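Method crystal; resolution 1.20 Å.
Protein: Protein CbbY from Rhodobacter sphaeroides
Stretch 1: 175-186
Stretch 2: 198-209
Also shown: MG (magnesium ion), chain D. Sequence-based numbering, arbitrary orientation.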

ATOM      1  N   GLU A 175      -1.896  -8.727   0.159  1.00  6.68           N
ATOM      2  CA  GLU A 175      -2.090  -7.693   1.176  1.00  6.19           C
ATOM      3  C   GLU A 175      -1.226  -7.980   2.393  1.00  6.62           C
ATOM      4  O   GLU A 175      -0.697  -9.062   2.590  1.00  7.18           O
ATOM      5  CB  GLU A 175      -3.566  -7.656   1.623  1.00  6.64           C
ATOM      6  CG  GLU A 175      -4.420  -6.771   0.718  1.00  7.18           C
ATOM      7  CD  GLU A 175      -4.197  -5.297   0.930  1.00  7.47           C
ATOM      8  OE1 GLU A 175      -3.386  -4.952   1.844  1.00  7.80           O
ATOM      9  OE2 GLU A 175      -4.844  -4.517   0.195  1.00  7.93           O
ATOM     10  N   ASP A 176      -1.095  -6.947   3.275  1.00  6.91           N
ATOM     11  CA  ASP A 176      -0.354  -7.034   4.484  1.00  6.59           C
ATOM     12  C   ASP A 176      -1.127  -6.639   5.715  1.00  6.92           C
ATOM     13  O   ASP A 176      -0.584  -6.778   6.826  1.00  8.22           O
ATOM     14  CB  ASP A 176       0.937  -6.202   4.459  1.00  8.15           C
ATOM     15  CG  ASP A 176       0.608  -4.724   4.589  1.00  9.37           C
ATOM     16  OD1 ASP A 176      -0.199  -4.283   3.757  1.00 11.73           O
ATOM     17  OD2 ASP A 176       1.131  -3.998   5.459  1.00 11.71           O
ATOM     18  N   SER A 177      -2.331  -6.086   5.614  1.00  7.21           N
ATOM     19  CA  SER A 177      -3.048  -5.502   6.711  1.00  7.17           C
ATOM     20  C   SER A 177      -4.469  -5.928   6.720  1.00  7.10           C
ATOM     21  O   SER A 177      -5.041  -6.351   5.691  1.00  8.19           O
ATOM     22  CB  SER A 177      -2.990  -3.984   6.655  1.00  7.96           C
ATOM     23  OG  SER A 177      -3.839  -3.472   5.625  1.00  8.51           O
ATOM     24  N   LEU A 178      -5.129  -5.791   7.860  1.00  7.55           N
ATOM     25  CA  LEU A 178      -6.527  -6.130   8.018  1.00  7.47           C
ATOM     26  C   LEU A 178      -7.425  -5.212   7.188  1.00  7.17           C
ATOM     27  O   LEU A 178      -8.350  -5.703   6.546  1.00  7.73           O
ATOM     28  CB  LEU A 178      -6.926  -6.160   9.464  1.00 10.07           C
ATOM     29  CG  LEU A 178      -8.367  -6.484   9.779  1.00 10.69           C
ATOM     30  CD1 LEU A 178      -8.791  -7.838   9.169  1.00 12.87           C
ATOM     31  CD2 LEU A 178      -8.623  -6.467  11.273  1.00 14.45           C
ATOM     32  N   ASN A 179      -7.160  -3.930   7.171  1.00  7.54           N
ATOM     33  CA  ASN A 179      -7.930  -3.062   6.318  1.00  7.71           C
ATOM     34  C   ASN A 179      -7.858  -3.505   4.864  1.00  7.67           C
ATOM     35  O   ASN A 179      -8.847  -3.424   4.117  1.00  8.03           O
ATOM     36  CB  ASN A 179      -7.490  -1.630   6.434  1.00 10.51           C
ATOM     37  CG  ASN A 179      -7.950  -0.884   7.657  1.00 13.01           C
ATOM     38  OD1 ASN A 179      -7.194   0.063   8.156  1.00 19.74           O
ATOM     39  ND2 ASN A 179      -9.068  -1.169   8.125  1.00 11.60           N
ATOM     40  N   GLY A 180      -6.678  -3.921   4.456  1.00  7.47           N
ATOM     41  CA  GLY A 180      -6.480  -4.393   3.078  1.00  7.86           C
ATOM     42  C   GLY A 180      -7.223  -5.702   2.763  1.00  6.41           C
ATOM     43  O   GLY A 180      -7.870  -5.826   1.735  1.00  7.52           O
ATOM     44  N   LEU A 181      -7.116  -6.648   3.694  1.00  7.11           N
ATOM     45  CA  LEU A 181      -7.838  -7.909   3.580  1.00  7.21           C
ATOM     46  C   LEU A 181      -9.303  -7.664   3.433  1.00  6.47           C
ATOM     47  O   LEU A 181     -10.002  -8.239   2.598  1.00  8.20           O
ATOM     48  CB  LEU A 181      -7.508  -8.792   4.779  1.00  7.91           C
ATOM     49  CG  LEU A 181      -8.346 -10.062   4.920  1.00  8.57           C
ATOM     50  CD1 LEU A 181      -8.172 -11.026   3.771  1.00  9.82           C
ATOM     51  CD2 LEU A 181      -7.999 -10.744   6.212  1.00  9.33           C
ATOM     52  N   ARG A 182      -9.865  -6.815   4.315  1.00  7.51           N
ATOM     53  CA  ARG A 182     -11.300  -6.524   4.260  1.00  7.70           C
ATOM     54  C   ARG A 182     -11.710  -5.923   2.922  1.00  7.49           C
ATOM     55  O   ARG A 182     -12.771  -6.259   2.364  1.00  7.74           O
ATOM     56  CB  ARG A 182     -11.697  -5.585   5.394  1.00  8.22           C
ATOM     57  CG  ARG A 182     -11.626  -6.217   6.766  1.00  9.81           C
ATOM     58  CD  ARG A 182     -11.812  -5.192   7.878  1.00 11.56           C
ATOM     59  NE  ARG A 182     -13.132  -4.628   7.834  1.00 12.74           N
ATOM     60  CZ  ARG A 182     -13.484  -3.503   8.415  1.00 11.95           C
ATOM     61  NH1 ARG A 182     -12.612  -2.780   9.061  1.00 13.31           N
ATOM     62  NH2 ARG A 182     -14.726  -3.140   8.324  1.00 13.94           N
ATOM     63  N   ALA A 183     -10.903  -5.008   2.404  1.00  7.25           N
ATOM     64  CA  ALA A 183     -11.177  -4.352   1.135  1.00  6.71           C
ATOM     65  C   ALA A 183     -11.161  -5.376   0.029  1.00  7.17           C
ATOM     66  O   ALA A 183     -12.066  -5.353  -0.839  1.00  7.83           O
ATOM     67  CB  ALA A 183     -10.157  -3.270   0.904  1.00  7.24           C
ATOM     68  N   ALA A 184     -10.153  -6.260  -0.018  1.00  7.20           N
ATOM     69  CA  ALA A 184     -10.106  -7.266  -1.050  1.00  7.76           C
ATOM     70  C   ALA A 184     -11.281  -8.201  -0.996  1.00  8.19           C
ATOM     71  O   ALA A 184     -11.909  -8.517  -2.015  1.00  8.45           O
ATOM     72  CB  ALA A 184      -8.780  -8.031  -0.954  1.00  7.53           C
ATOM     73  N   LYS A 185     -11.579  -8.684   0.194  1.00  7.70           N
ATOM     74  CA  LYS A 185     -12.688  -9.626   0.348  1.00  8.26           C
ATOM     75  C   LYS A 185     -14.022  -9.024  -0.043  1.00  9.11           C
ATOM     76  O   LYS A 185     -14.877  -9.683  -0.657  1.00 10.18           O
ATOM     77  CB  LYS A 185     -12.713 -10.185   1.766  1.00  9.63           C
ATOM     78  CG  LYS A 185     -11.591 -11.129   2.062  1.00 11.85           C
ATOM     79  CD  LYS A 185     -12.009 -12.516   1.420  1.00 16.15           C
ATOM     80  CE  LYS A 185     -10.838 -13.403   1.245  1.00 18.17           C
ATOM     81  NZ  LYS A 185     -11.353 -14.756   0.806  1.00 19.78           N
ATOM     82  N   GLY A 186     -14.230  -7.745   0.274  1.00  8.85           N
ATOM     83  CA  GLY A 186     -15.455  -7.024  -0.132  1.00  8.89           C
ATOM     84  C   GLY A 186     -15.607  -6.888  -1.622  1.00 10.44           C
ATOM     85  O   GLY A 186     -16.706  -6.725  -2.115  1.00 13.13           O
ATOM     86  N   TYR A 198       4.252  -3.417  11.296  1.00 13.64           N
ATOM     87  CA  TYR A 198       3.175  -2.646  11.867  1.00 12.34           C
ATOM     88  C   TYR A 198       1.840  -3.378  11.872  1.00 12.04           C
ATOM     89  O   TYR A 198       0.875  -2.873  12.414  1.00 13.95           O
ATOM     90  CB  TYR A 198       3.030  -1.326  11.148  1.00 13.00           C
ATOM     91  CG  TYR A 198       3.987  -0.274  11.603  1.00 11.18           C
ATOM     92  CD1 TYR A 198       4.969   0.238  10.760  1.00 11.57           C
ATOM     93  CD2 TYR A 198       3.862   0.281  12.851  1.00 11.65           C
ATOM     94  CE1 TYR A 198       5.793   1.262  11.169  1.00 10.71           C
ATOM     95  CE2 TYR A 198       4.710   1.327  13.294  1.00 10.84           C
ATOM     96  CZ  TYR A 198       5.669   1.798  12.433  1.00 10.20           C
ATOM     97  OH  TYR A 198       6.442   2.838  12.886  1.00 11.32           O
ATOM     98  N   THR A 199       1.748  -4.571  11.281  1.00  9.82           N
ATOM     99  CA  THR A 199       0.497  -5.324  11.171  1.00  9.83           C
ATOM    100  C   THR A 199       0.516  -6.708  11.779  1.00 10.57           C
ATOM    101  O   THR A 199      -0.491  -7.376  11.760  1.00 12.18           O
ATOM    102  CB  THR A 199       0.005  -5.366   9.743  1.00  8.89           C
ATOM    103  OG1 THR A 199       0.978  -6.094   8.976  1.00  9.84           O
ATOM    104  CG2 THR A 199      -0.268  -3.989   9.189  1.00 10.70           C
ATOM    105  N   ARG A 200       1.652  -7.116  12.295  1.00 13.53           N
ATOM    106  CA  ARG A 200       1.782  -8.462  12.785  1.00 17.42           C
ATOM    107  C   ARG A 200       0.827  -8.832  13.934  1.00 14.62           C
ATOM    108  O   ARG A 200       0.462 -10.006  14.093  1.00 17.96           O
ATOM    109  CB  ARG A 200       3.201  -8.760  13.182  1.00 25.27           C
ATOM    110  CG  ARG A 200       3.467 -10.237  13.005  1.00 27.59           C
ATOM    111  CD  ARG A 200       4.907 -10.448  13.316  1.00 23.03           C
ATOM    112  NE  ARG A 200       5.868  -9.681  12.478  1.00 18.06           N
ATOM    113  CZ  ARG A 200       6.129 -10.008  11.230  1.00 14.29           C
ATOM    114  NH1 ARG A 200       7.016  -9.301  10.554  1.00 17.21           N
ATOM    115  NH2 ARG A 200       5.494 -10.971  10.689  1.00 17.09           N
ATOM    116  N   HIS A 201       0.412  -7.807  14.687  1.00 14.39           N
ATOM    117  CA  HIS A 201      -0.492  -7.973  15.818  1.00 15.59           C
ATOM    118  C   HIS A 201      -1.926  -8.219  15.351  1.00 14.23           C
ATOM    119  O   HIS A 201      -2.816  -8.517  16.193  1.00 17.55           O
ATOM    120  CB  HIS A 201      -0.433  -6.754  16.732  1.00 17.62           C
ATOM    121  CG  HIS A 201      -0.991  -5.521  16.095  1.00 18.18           C
ATOM    122  ND1 HIS A 201      -0.296  -4.773  15.171  1.00 16.67           N
ATOM    123  CD2 HIS A 201      -2.187  -4.929  16.233  1.00 17.46           C
ATOM    124  CE1 HIS A 201      -1.012  -3.765  14.756  1.00 16.52           C
ATOM    125  NE2 HIS A 201      -2.179  -3.849  15.379  1.00 17.08           N
ATOM    126  N   GLU A 202      -2.239  -7.942  14.085  1.00 11.90           N
ATOM    127  CA  GLU A 202      -3.611  -8.034  13.594  1.00 12.00           C
ATOM    128  C   GLU A 202      -4.047  -9.479  13.409  1.00 14.08           C
ATOM    129  O   GLU A 202      -3.239 -10.404  13.339  1.00 16.57           O
ATOM    130  CB  GLU A 202      -3.790  -7.250  12.303  1.00 12.36           C
ATOM    131  CG  GLU A 202      -3.523  -5.736  12.464  1.00 11.73           C
ATOM    132  CD  GLU A 202      -3.678  -4.970  11.179  1.00 11.74           C
ATOM    133  OE1 GLU A 202      -3.490  -5.515  10.104  1.00 11.77           O
ATOM    134  OE2 GLU A 202      -4.051  -3.764  11.256  1.00 16.11           O
ATOM    135  N   GLU A 203      -5.362  -9.686  13.375  1.00 15.88           N
ATOM    136  CA  GLU A 203      -5.929 -10.989  13.070  1.00 16.40           C
ATOM    137  C   GLU A 203      -6.470 -10.982  11.663  1.00 13.32           C
ATOM    138  O   GLU A 203      -6.993  -9.993  11.213  1.00 17.71           O
ATOM    139  CB  GLU A 203      -6.997 -11.355  14.035  1.00 20.06           C
ATOM    140  CG  GLU A 203      -6.468 -11.720  15.471  1.00 30.38           C
ATOM    141  CD  GLU A 203      -7.444 -12.480  16.284  1.00 46.70           C
ATOM    142  OE1 GLU A 203      -7.109 -13.641  16.626  1.00 78.48           O
ATOM    143  OE2 GLU A 203      -8.523 -11.911  16.567  1.00 73.32           O
ATOM    144  N   PHE A 204      -6.239 -12.060  10.962  1.00 12.69           N
ATOM    145  CA  PHE A 204      -6.527 -12.135   9.551  1.00 12.35           C
ATOM    146  C   PHE A 204      -7.519 -13.219   9.174  1.00 15.65           C
ATOM    147  O   PHE A 204      -7.317 -14.010   8.287  1.00 15.59           O
ATOM    148  CB  PHE A 204      -5.204 -12.321   8.778  1.00 13.18           C
ATOM    149  CG  PHE A 204      -4.249 -11.198   8.977  1.00 10.37           C
ATOM    150  CD1 PHE A 204      -4.477  -9.969   8.399  1.00 11.37           C
ATOM    151  CD2 PHE A 204      -3.132 -11.328   9.792  1.00 12.22           C
ATOM    152  CE1 PHE A 204      -3.582  -8.928   8.600  1.00 11.62           C
ATOM    153  CE2 PHE A 204      -2.249 -10.278  10.016  1.00 12.46           C
ATOM    154  CZ  PHE A 204      -2.450  -9.072   9.395  1.00 12.66           C
ATOM    155  N   ALA A 205      -8.644 -13.220   9.869  1.00 19.27           N
ATOM    156  CA  ALA A 205      -9.694 -14.159   9.604  1.00 21.50           C
ATOM    157  C   ALA A 205     -10.168 -14.065   8.168  1.00 19.21           C
ATOM    158  O   ALA A 205     -10.446 -12.987   7.641  1.00 22.87           O
ATOM    159  CB  ALA A 205     -10.867 -13.940  10.595  1.00 22.96           C
ATOM    160  N   GLY A 206     -10.274 -15.232   7.573  1.00 20.18           N
ATOM    161  CA  GLY A 206     -10.708 -15.322   6.181  1.00 20.87           C
ATOM    162  C   GLY A 206      -9.641 -15.084   5.132  1.00 18.00           C
ATOM    163  O   GLY A 206      -9.975 -15.223   3.963  1.00 19.43           O
ATOM    164  N   ALA A 207      -8.395 -14.783   5.504  1.00 12.84           N
ATOM    165  CA  ALA A 207      -7.380 -14.788   4.508  1.00 11.96           C
ATOM    166  C   ALA A 207      -7.315 -16.164   3.899  1.00 11.59           C
ATOM    167  O   ALA A 207      -7.411 -17.190   4.579  1.00 14.15           O
ATOM    168  CB  ALA A 207      -6.021 -14.416   5.139  1.00 11.21           C
ATOM    169  N   ASP A 208      -7.132 -16.229   2.603  1.00 11.22           N
ATOM    170  CA  ASP A 208      -7.054 -17.552   1.912  1.00 12.46           C
ATOM    171  C   ASP A 208      -5.726 -18.267   2.240  1.00 11.13           C
ATOM    172  O   ASP A 208      -5.707 -19.472   2.349  1.00 12.81           O
ATOM    173  CB  ASP A 208      -7.251 -17.350   0.456  1.00 13.32           C
ATOM    174  CG  ASP A 208      -8.690 -16.958   0.210  1.00 14.75           C
ATOM    175  OD1 ASP A 208      -9.581 -17.819   0.098  1.00 22.40           O
ATOM    176  OD2 ASP A 208      -8.926 -15.712   0.178  1.00 14.71           O
ATOM    177  N   ARG A 209      -4.633 -17.496   2.346  1.00 10.32           N
ATOM    178  CA  ARG A 209      -3.379 -17.984   2.927  1.00  9.94           C
ATOM    179  C   ARG A 209      -2.846 -16.835   3.785  1.00  9.05           C
ATOM    180  O   ARG A 209      -3.003 -15.679   3.479  1.00 10.06           O
ATOM    181  CB  ARG A 209      -2.342 -18.388   1.887  1.00 12.31           C
ATOM    182  CG  ARG A 209      -2.778 -19.494   0.947  1.00 12.86           C
ATOM    183  CD  ARG A 209      -1.737 -19.863  -0.088  1.00 13.47           C
ATOM    184  NE  ARG A 209      -0.533 -20.440   0.480  1.00 14.27           N
ATOM    185  CZ  ARG A 209       0.573 -20.597  -0.218  1.00 15.02           C
ATOM    186  NH1 ARG A 209       0.645 -20.233  -1.496  1.00 17.16           N
ATOM    187  NH2 ARG A 209       1.676 -21.051   0.377  1.00 17.10           N
TER
HETATM  188 MG    MG D 302      -0.583  -2.310   2.969  1.00  8.91          MG
HETATM  189  O   HOH W   1      -2.728  -2.812   3.216  1.00  8.75           O
HETATM  190  O   HOH W   2       2.834  -4.513   7.386  1.00 21.84           O
HETATM  191  O   HOH W   3      -0.476  -1.660   4.852  1.00 15.17           O
HETATM  192  O   HOH W   4      -5.450  -2.600   9.177  1.00 11.01           O
HETATM  193  O   HOH W   5     -12.453 -15.998   3.127  1.00 31.13           O

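The strongest polar link lies at the far end of the helix, where Lys185 NZ meets Asp208 OD2 at 2.7 Å in a salt bridge that is also a hydrogen bond. The lysine reaches it by folding first and extending later: chi1 and chi2 are both m, chi3 and chi4 both t, so the chain turns near the backbone and then runs straight to the carboxylate. A water reinforces this end, accepting from Lys185 NZ at 2.9 Å and donating to Gly206 O at 2.7 Å.

At the start of the helix the polar logic is different. The first turn of any helix leaves backbone NH groups without carbonyl partners, and here two of them are answered by side chains. Leu178 N donates to Glu202 OE1 across the contact at 2.8 Å, with an N-H...O angle of 156°, while Gly180 N donates to Ser177 OG at 3.1 Å, the N-cap bond. A third, Asn179 N, gives its proton to a water at 3.0 Å, and that water donates to Glu202 OE2 at 2.8 Å. One carboxylate thus serves two successive amides, one directly and one through solvent. Glu202 closes a type I turn that begins at Thr199, with Glu202 N donating to Thr199 O at 3.0 Å, and its CA-to-CB bond points toward the first stretch.

The other end of that turn is pinned as well: Thr199 OG1 donates to Asp176 O at 2.7 Å. A water donates both to Asp176 OD2, at 2.6 Å, and to Thr199 OG1, at 2.9 Å, so backbone and side chain of Asp176 are both tied to the same threonine. Asp176 OD1 meanwhile binds the magnesium ion at 2.2 Å, which places this contact directly beside a metal site.

Between the polar ends lies the packing. Leu178, Leu181 and Lys185 all point their CA-to-CB bonds toward the second stretch, in the three-then-four spacing that keeps one helix side facing a partner. Both leucines adopt the t, p rotamer. Leu181, buried, touches Phe204 through CD2 to CB at 4.1 Å and Ala207 through CD1 to CB at 4.2 Å. Leu181 CD2 also lies 4.3 Å from Ala207 CB, so that methyl touches both residues while both methyls share the alanine. The Phe204 ring presents its edge to the helix start, with CE1 3.6 Å from Leu178 N.

The type II turn from Phe204 to Ala207 carries the loop past Leu181 and Lys185. Gly206 sits at phi 82°, where a CB would jam against the preceding carbonyl oxygen; the backbone itself calls for glycine.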